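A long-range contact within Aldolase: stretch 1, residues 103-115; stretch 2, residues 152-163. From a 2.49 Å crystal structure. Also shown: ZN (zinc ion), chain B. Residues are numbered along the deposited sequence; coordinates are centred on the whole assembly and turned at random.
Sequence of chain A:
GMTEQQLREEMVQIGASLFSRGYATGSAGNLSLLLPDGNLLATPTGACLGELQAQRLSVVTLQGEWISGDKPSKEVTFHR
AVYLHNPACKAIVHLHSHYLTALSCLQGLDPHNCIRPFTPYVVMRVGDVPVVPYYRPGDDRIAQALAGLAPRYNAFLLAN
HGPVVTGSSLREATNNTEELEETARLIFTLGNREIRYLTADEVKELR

Stretch 1, residues 103-115: LSCLQGLDPHNCI
Stretch 2 (152-163) RYNAFLLANHGP

Stretch 1 enters on the tail of a helix that begins earlier in the chain, and is loop or turn from Leu106 to Ile115. Leu103 has phi/psi of -52/-34 and Ser104 -75/-16. A weak backbone bond joins Leu106 N to Leu103 O at 3.3 Å. From Leu106 the chain extends, and it turns at Gly108, whose phi of 77° favours glycine. A second turn is closed by Asn113 N to Asp110 O at 3.2 Å and by His112 N to the side-chain atom Asp110 OD1 at 3.1 Å.

Stretch 2 enters as loop, forms a strand at 155-158, turns through 159-161 and starts a second strand at Gly162. The two strands pair through Leu158 N to Gly162 O at 3.0 Å and Gly162 N to Leu158 O at 3.1 Å. Asn160 sits in the turn with positive phi, 53/41. Gly162 adopts 158/-179, where a CB would jam against the preceding carbonyl and clash with Pro163 CD.

The closest register places Ser104 CA 4.4 Å from Ala159 CA and Cys105 CA 4.5 Å from Asn160 CA. At the other end, His112 CA and Tyr153 CA are 9.6 Å apart. The contact buries 388 Å² in total.

Ser104 is the polar centre. Asn160 N donates a hydrogen bond to Ser104 O at 2.8 Å and 168°. Ala159 CA adds a CA-H...O contact to Ser104 O at 3.3 Å. The CA-to-CB bond of Ser104 points toward stretch 2, with chi1 at 93°, between wells. Ser104 OG accepts a hydrogen bond from His161 N at 2.9 Å and 163°. A small side chain suits this place, because Ser104 CB already lies 3.3 Å from Leu158 O and 3.6 Å from Leu157 CD1.

Leu157 (t, p) supplies the apolar contact. It is buried, and its CA-to-CB bond points toward stretch 1. Leu157 CD2 meets Leu103 CD2 (t, p) at 3.8 Å, Cys114 SG (p) at 3.8 Å and Leu109 CD1 (m, t) at 4.2 Å, so an apolar side chain fits here. The CA-to-CB bond of Asn160 (chi1 m, chi2 97°) points away, but its end returns, with Asn160 ND2 4.0 Å from Cys105 CB; its amide is hydrogen-bonded elsewhere in the structure.

At the exposed end, Tyr153 CE1 (chi1 m, chi2 -79°) lies 4.0 Å from His112 O, obliquely. The tyrosine hydroxyl suits this place: a water accepts from Tyr153 OH and donates to His112 O, both at 2.9 Å.

The CA-to-CB bond of His161 (chi1 t) points away from stretch 1, and His161 NE2 binds ZN at 2.1 Å.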

ATOM      1  N   LEU A 103     -12.215  11.590  -5.838  1.00 25.67           N
ATOM      2  CA  LEU A 103     -12.443  12.762  -6.669  1.00 30.40           C
ATOM      3  C   LEU A 103     -13.854  12.782  -7.239  1.00 30.41           C
ATOM      4  O   LEU A 103     -14.445  13.858  -7.390  1.00 31.66           O
ATOM      5  CB  LEU A 103     -11.410  12.797  -7.789  1.00 30.42           C
ATOM      6  CG  LEU A 103     -11.412  14.017  -8.699  1.00 30.90           C
ATOM      7  CD1 LEU A 103     -10.955  15.244  -7.940  1.00 34.91           C
ATOM      8  CD2 LEU A 103     -10.502  13.751  -9.853  1.00 20.10           C
ATOM      9  N   SER A 104     -14.416  11.608  -7.540  1.00 27.44           N
ATOM     10  CA  SER A 104     -15.736  11.554  -8.166  1.00 25.99           C
ATOM     11  C   SER A 104     -16.860  11.870  -7.192  1.00 21.47           C
ATOM     12  O   SER A 104     -17.975  12.153  -7.637  1.00 28.89           O
ATOM     13  CB  SER A 104     -15.977  10.171  -8.790  1.00 25.32           C
ATOM     14  OG  SER A 104     -16.652   9.310  -7.882  1.00 21.69           O
ATOM     15  N   CYS A 105     -16.599  11.824  -5.884  1.00 23.35           N
ATOM     16  CA  CYS A 105     -17.597  12.141  -4.868  1.00 22.57           C
ATOM     17  C   CYS A 105     -17.551  13.587  -4.403  1.00 23.29           C
ATOM     18  O   CYS A 105     -18.320  13.955  -3.512  1.00 30.19           O
ATOM     19  CB  CYS A 105     -17.442  11.216  -3.650  1.00 23.07           C
ATOM     20  SG  CYS A 105     -17.421   9.463  -4.041  1.00 29.52           S
ATOM     21  N   LEU A 106     -16.686  14.412  -4.976  1.00 28.69           N
ATOM     22  CA  LEU A 106     -16.554  15.785  -4.525  1.00 29.63           C
ATOM     23  C   LEU A 106     -17.628  16.672  -5.149  1.00 33.00           C
ATOM     24  O   LEU A 106     -18.135  16.415  -6.245  1.00 38.63           O
ATOM     25  CB  LEU A 106     -15.164  16.332  -4.860  1.00 28.07           C
ATOM     26  CG  LEU A 106     -14.048  15.812  -3.945  1.00 30.52           C
ATOM     27  CD1 LEU A 106     -12.700  16.484  -4.219  1.00 22.37           C
ATOM     28  CD2 LEU A 106     -14.452  15.982  -2.505  1.00 24.28           C
ATOM     29  N   GLN A 107     -17.979  17.718  -4.426  1.00 32.61           N
ATOM     30  CA  GLN A 107     -18.881  18.739  -4.923  1.00 34.23           C
ATOM     31  C   GLN A 107     -18.079  19.792  -5.682  1.00 35.20           C
ATOM     32  O   GLN A 107     -16.894  20.016  -5.410  1.00 32.85           O
ATOM     33  CB  GLN A 107     -19.654  19.370  -3.761  1.00 33.87           C
ATOM     34  CG  GLN A 107     -20.798  20.234  -4.180  1.00 50.63           C
ATOM     35  CD  GLN A 107     -21.908  19.433  -4.819  1.00 65.10           C
ATOM     36  OE1 GLN A 107     -22.039  19.398  -6.044  1.00 71.11           O
ATOM     37  NE2 GLN A 107     -22.720  18.785  -3.992  1.00 69.28           N
ATOM     38  N   GLY A 108     -18.718  20.407  -6.673  1.00 35.81           N
ATOM     39  CA  GLY A 108     -18.091  21.502  -7.389  1.00 32.56           C
ATOM     40  C   GLY A 108     -17.040  21.115  -8.404  1.00 37.00           C
ATOM     41  O   GLY A 108     -16.235  21.965  -8.794  1.00 47.66           O
ATOM     42  N   LEU A 109     -17.012  19.863  -8.847  1.00 33.04           N
ATOM     43  CA  LEU A 109     -16.084  19.467  -9.901  1.00 34.91           C
ATOM     44  C   LEU A 109     -16.400  20.185 -11.206  1.00 35.53           C
ATOM     45  O   LEU A 109     -17.564  20.378 -11.564  1.00 41.37           O
ATOM     46  CB  LEU A 109     -16.155  17.963 -10.139  1.00 34.06           C
ATOM     47  CG  LEU A 109     -15.637  16.994  -9.085  1.00 31.68           C
ATOM     48  CD1 LEU A 109     -15.822  15.609  -9.644  1.00 33.09           C
ATOM     49  CD2 LEU A 109     -14.165  17.270  -8.745  1.00 21.67           C
ATOM     50  N   ASP A 110     -15.361  20.577 -11.922  1.00 34.21           N
ATOM     51  CA  ASP A 110     -15.543  21.069 -13.283  1.00 38.86           C
ATOM     52  C   ASP A 110     -16.049  19.924 -14.155  1.00 36.56           C
ATOM     53  O   ASP A 110     -15.301  18.966 -14.388  1.00 38.29           O
ATOM     54  CB  ASP A 110     -14.223  21.624 -13.814  1.00 40.47           C
ATOM     55  CG  ASP A 110     -14.378  22.376 -15.127  1.00 47.22           C
ATOM     56  OD1 ASP A 110     -15.340  22.105 -15.882  1.00 46.57           O
ATOM     57  OD2 ASP A 110     -13.507  23.231 -15.413  1.00 50.91           O
ATOM     58  N   PRO A 111     -17.283  19.967 -14.652  1.00 28.66           N
ATOM     59  CA  PRO A 111     -17.820  18.806 -15.380  1.00 31.53           C
ATOM     60  C   PRO A 111     -17.159  18.563 -16.725  1.00 34.17           C
ATOM     61  O   PRO A 111     -17.338  17.479 -17.294  1.00 36.47           O
ATOM     62  CB  PRO A 111     -19.306  19.155 -15.554  1.00 30.80           C
ATOM     63  CG  PRO A 111     -19.323  20.660 -15.574  1.00 33.59           C
ATOM     64  CD  PRO A 111     -18.228  21.100 -14.627  1.00 31.50           C
ATOM     65  N   HIS A 112     -16.427  19.537 -17.266  1.00 34.05           N
ATOM     66  CA  HIS A 112     -15.735  19.349 -18.533  1.00 38.11           C
ATOM     67  C   HIS A 112     -14.277  18.956 -18.368  1.00 36.58           C
ATOM     68  O   HIS A 112     -13.680  18.442 -19.319  1.00 38.70           O
ATOM     69  CB  HIS A 112     -15.782  20.625 -19.380  1.00 41.07           C
ATOM     70  CG  HIS A 112     -17.143  21.231 -19.512  1.00 54.50           C
ATOM     71  ND1 HIS A 112     -18.080  20.766 -20.410  1.00 59.97           N
ATOM     72  CD2 HIS A 112     -17.707  22.294 -18.890  1.00 56.74           C
ATOM     73  CE1 HIS A 112     -19.169  21.510 -20.327  1.00 63.05           C
ATOM     74  NE2 HIS A 112     -18.969  22.443 -19.412  1.00 61.67           N
ATOM     75  N   ASN A 113     -13.691  19.194 -17.200  1.00 32.59           N
ATOM     76  CA  ASN A 113     -12.257  18.981 -17.016  1.00 29.88           C
ATOM     77  C   ASN A 113     -12.006  18.987 -15.506  1.00 30.58           C
ATOM     78  O   ASN A 113     -11.726  20.033 -14.919  1.00 37.22           O
ATOM     79  CB  ASN A 113     -11.450  20.048 -17.735  1.00 36.43           C
ATOM     80  CG  ASN A 113      -9.959  19.901 -17.515  1.00 43.63           C
ATOM     81  OD1 ASN A 113      -9.465  18.807 -17.210  1.00 45.74           O
ATOM     82  ND2 ASN A 113      -9.230  21.007 -17.671  1.00 47.36           N
ATOM     83  N   CYS A 114     -12.114  17.815 -14.894  1.00 30.22           N
ATOM     84  CA  CYS A 114     -12.093  17.727 -13.443  1.00 29.72           C
ATOM     85  C   CYS A 114     -10.692  17.647 -12.864  1.00 33.61           C
ATOM     86  O   CYS A 114     -10.539  17.728 -11.643  1.00 40.67           O
ATOM     87  CB  CYS A 114     -12.886  16.509 -12.981  1.00 23.78           C
ATOM     88  SG  CYS A 114     -12.118  14.975 -13.450  1.00 39.55           S
ATOM     89  N   ILE A 115      -9.670  17.472 -13.691  1.00 35.04           N
ATOM     90  CA  ILE A 115      -8.298  17.402 -13.215  1.00 38.22           C
ATOM     91  C   ILE A 115      -7.555  18.635 -13.716  1.00 35.37           C
ATOM     92  O   ILE A 115      -7.262  18.760 -14.908  1.00 37.05           O
ATOM     93  CB  ILE A 115      -7.609  16.108 -13.654  1.00 43.50           C
ATOM     94  CG1 ILE A 115      -8.480  14.913 -13.271  1.00 45.10           C
ATOM     95  CG2 ILE A 115      -6.269  15.992 -12.973  1.00 41.96           C
ATOM     96  CD1 ILE A 115      -7.805  13.603 -13.404  1.00 40.57           C
ATOM     97  N   ARG A 152     -15.061  12.949 -27.914  1.00 38.14           N
ATOM     98  CA  ARG A 152     -14.158  14.033 -27.580  1.00 36.03           C
ATOM     99  C   ARG A 152     -13.246  13.741 -26.394  1.00 35.75           C
ATOM    100  O   ARG A 152     -12.280  14.485 -26.181  1.00 39.99           O
ATOM    101  CB  ARG A 152     -14.962  15.316 -27.316  1.00 34.42           C
ATOM    102  CG  ARG A 152     -15.596  15.898 -28.582  1.00 45.62           C
ATOM    103  CD  ARG A 152     -16.700  16.909 -28.274  1.00 52.16           C
ATOM    104  NE  ARG A 152     -17.865  16.259 -27.679  1.00 60.38           N
ATOM    105  CZ  ARG A 152     -18.379  16.580 -26.494  1.00 58.69           C
ATOM    106  NH1 ARG A 152     -17.842  17.558 -25.771  1.00 62.06           N
ATOM    107  NH2 ARG A 152     -19.441  15.929 -26.038  1.00 50.06           N
ATOM    108  N   TYR A 153     -13.493  12.680 -25.636  1.00 26.87           N
ATOM    109  CA  TYR A 153     -12.730  12.450 -24.420  1.00 33.86           C
ATOM    110  C   TYR A 153     -12.286  11.000 -24.350  1.00 32.83           C
ATOM    111  O   TYR A 153     -13.039  10.095 -24.714  1.00 33.68           O
ATOM    112  CB  TYR A 153     -13.552  12.825 -23.186  1.00 27.06           C
ATOM    113  CG  TYR A 153     -13.975  14.270 -23.191  1.00 30.72           C
ATOM    114  CD1 TYR A 153     -13.084  15.271 -22.827  1.00 42.80           C
ATOM    115  CD2 TYR A 153     -15.255  14.639 -23.572  1.00 35.36           C
ATOM    116  CE1 TYR A 153     -13.455  16.601 -22.836  1.00 42.21           C
ATOM    117  CE2 TYR A 153     -15.639  15.970 -23.580  1.00 34.34           C
ATOM    118  CZ  TYR A 153     -14.731  16.945 -23.208  1.00 38.20           C
ATOM    119  OH  TYR A 153     -15.091  18.268 -23.211  1.00 43.26           O
ATOM    120  N   ASN A 154     -11.061  10.785 -23.876  1.00 26.33           N
ATOM    121  CA  ASN A 154     -10.510   9.443 -23.782  1.00 29.06           C
ATOM    122  C   ASN A 154     -10.703   8.802 -22.417  1.00 34.27           C
ATOM    123  O   ASN A 154     -10.394   7.617 -22.260  1.00 32.84           O
ATOM    124  CB  ASN A 154      -9.030   9.478 -24.134  1.00 32.66           C
ATOM    125  CG  ASN A 154      -8.789  10.154 -25.450  1.00 39.26           C
ATOM    126  OD1 ASN A 154      -9.516   9.917 -26.417  1.00 35.91           O
ATOM    127  ND2 ASN A 154      -7.786  11.015 -25.501  1.00 40.62           N
ATOM    128  N   ALA A 155     -11.205   9.548 -21.440  1.00 22.96           N
ATOM    129  CA  ALA A 155     -11.505   9.011 -20.125  1.00 22.26           C
ATOM    130  C   ALA A 155     -12.638   9.836 -19.532  1.00 32.35           C
ATOM    131  O   ALA A 155     -12.921  10.948 -19.980  1.00 35.80           O
ATOM    132  CB  ALA A 155     -10.271   9.021 -19.218  1.00 22.94           C
ATOM    133  N   PHE A 156     -13.309   9.265 -18.535  1.00 30.43           N
ATOM    134  CA  PHE A 156     -14.537   9.829 -17.993  1.00 26.98           C
ATOM    135  C   PHE A 156     -14.616   9.517 -16.510  1.00 30.33           C
ATOM    136  O   PHE A 156     -14.276   8.411 -16.082  1.00 27.78           O
ATOM    137  CB  PHE A 156     -15.793   9.263 -18.682  1.00 28.86           C
ATOM    138  CG  PHE A 156     -15.635   9.032 -20.151  1.00 31.25           C
ATOM    139  CD1 PHE A 156     -15.866  10.058 -21.048  1.00 26.56           C
ATOM    140  CD2 PHE A 156     -15.275   7.782 -20.639  1.00 30.00           C
ATOM    141  CE1 PHE A 156     -15.728   9.852 -22.407  1.00 34.87           C
ATOM    142  CE2 PHE A 156     -15.130   7.574 -21.991  1.00 33.16           C
ATOM    143  CZ  PHE A 156     -15.357   8.610 -22.878  1.00 35.39           C
ATOM    144  N   LEU A 157     -15.088  10.479 -15.729  1.00 24.80           N
ATOM    145  CA  LEU A 157     -15.274  10.267 -14.300  1.00 26.99           C
ATOM    146  C   LEU A 157     -16.771  10.207 -14.035  1.00 29.01           C
ATOM    147  O   LEU A 157     -17.477  11.209 -14.209  1.00 28.61           O
ATOM    148  CB  LEU A 157     -14.594  11.358 -13.485  1.00 22.36           C
ATOM    149  CG  LEU A 157     -14.481  11.154 -11.974  1.00 29.22           C
ATOM    150  CD1 LEU A 157     -13.771   9.862 -11.642  1.00 26.01           C
ATOM    151  CD2 LEU A 157     -13.749  12.318 -11.340  1.00 24.88           C
ATOM    152  N   LEU A 158     -17.249   9.023 -13.646  1.00 20.90           N
ATOM    153  CA  LEU A 158     -18.628   8.847 -13.205  1.00 27.38           C
ATOM    154  C   LEU A 158     -18.741   9.312 -11.759  1.00 27.85           C
ATOM    155  O   LEU A 158     -18.113   8.733 -10.868  1.00 33.59           O
ATOM    156  CB  LEU A 158     -19.054   7.387 -13.323  1.00 29.09           C
ATOM    157  CG  LEU A 158     -18.840   6.665 -14.645  1.00 27.93           C
ATOM    158  CD1 LEU A 158     -19.442   5.278 -14.529  1.00 30.32           C
ATOM    159  CD2 LEU A 158     -19.473   7.415 -15.792  1.00 24.79           C
ATOM    160  N   ALA A 159     -19.513  10.370 -11.535  1.00 32.37           N
ATOM    161  CA  ALA A 159     -19.634  10.934 -10.199  1.00 32.06           C
ATOM    162  C   ALA A 159     -20.129   9.876  -9.221  1.00 22.90           C
ATOM    163  O   ALA A 159     -20.938   9.017  -9.576  1.00 24.65           O
ATOM    164  CB  ALA A 159     -20.583  12.130 -10.225  1.00 23.44           C
ATOM    165  N   ASN A 160     -19.617   9.931  -7.989  1.00 23.00           N
ATOM    166  CA  ASN A 160     -19.989   8.986  -6.930  1.00 28.95           C
ATOM    167  C   ASN A 160     -19.823   7.538  -7.384  1.00 27.75           C
ATOM    168  O   ASN A 160     -20.650   6.674  -7.090  1.00 26.93           O
ATOM    169  CB  ASN A 160     -21.419   9.216  -6.449  1.00 24.15           C
ATOM    170  CG  ASN A 160     -21.650  10.610  -5.958  1.00 31.12           C
ATOM    171  OD1 ASN A 160     -22.142  11.471  -6.694  1.00 34.70           O
ATOM    172  ND2 ASN A 160     -21.302  10.854  -4.705  1.00 25.29           N
ATOM    173  N   HIS A 161     -18.746   7.267  -8.110  1.00 22.74           N
ATOM    174  CA  HIS A 161     -18.616   5.962  -8.730  1.00 22.75           C
ATOM    175  C   HIS A 161     -17.162   5.619  -9.009  1.00 26.49           C
ATOM    176  O   HIS A 161     -16.556   4.841  -8.264  1.00 24.18           O
ATOM    177  CB  HIS A 161     -19.431   5.922 -10.014  1.00 22.37           C
ATOM    178  CG  HIS A 161     -19.563   4.554 -10.601  1.00 32.07           C
ATOM    179  ND1 HIS A 161     -20.531   4.234 -11.527  1.00 35.01           N
ATOM    180  CD2 HIS A 161     -18.854   3.421 -10.392  1.00 28.56           C
ATOM    181  CE1 HIS A 161     -20.410   2.965 -11.865  1.00 32.23           C
ATOM    182  NE2 HIS A 161     -19.399   2.449 -11.189  1.00 38.68           N
ATOM    183  N   GLY A 162     -16.599   6.177 -10.086  1.00 24.19           N
ATOM    184  CA  GLY A 162     -15.231   5.904 -10.459  1.00 28.65           C
ATOM    185  C   GLY A 162     -14.913   6.170 -11.923  1.00 30.41           C
ATOM    186  O   GLY A 162     -15.774   6.594 -12.707  1.00 27.16           O
ATOM    187  N   PRO A 163     -13.658   5.915 -12.313  1.00 26.68           N
ATOM    188  CA  PRO A 163     -13.212   6.239 -13.670  1.00 27.95           C
ATOM    189  C   PRO A 163     -13.565   5.184 -14.709  1.00 30.01           C
ATOM    190  O   PRO A 163     -13.697   3.992 -14.421  1.00 32.46           O
ATOM    191  CB  PRO A 163     -11.692   6.326 -13.510  1.00 24.04           C
ATOM    192  CG  PRO A 163     -11.409   5.355 -12.451  1.00 23.11           C
ATOM    193  CD  PRO A 163     -12.525   5.506 -11.468  1.00 22.84           C
TER
HETATM  194 ZN    ZN B 301     -18.473   0.521 -11.374  1.00 44.91          ZN
HETATM  195  O   HOH W   1     -13.072  19.855 -21.822  1.00 43.62           O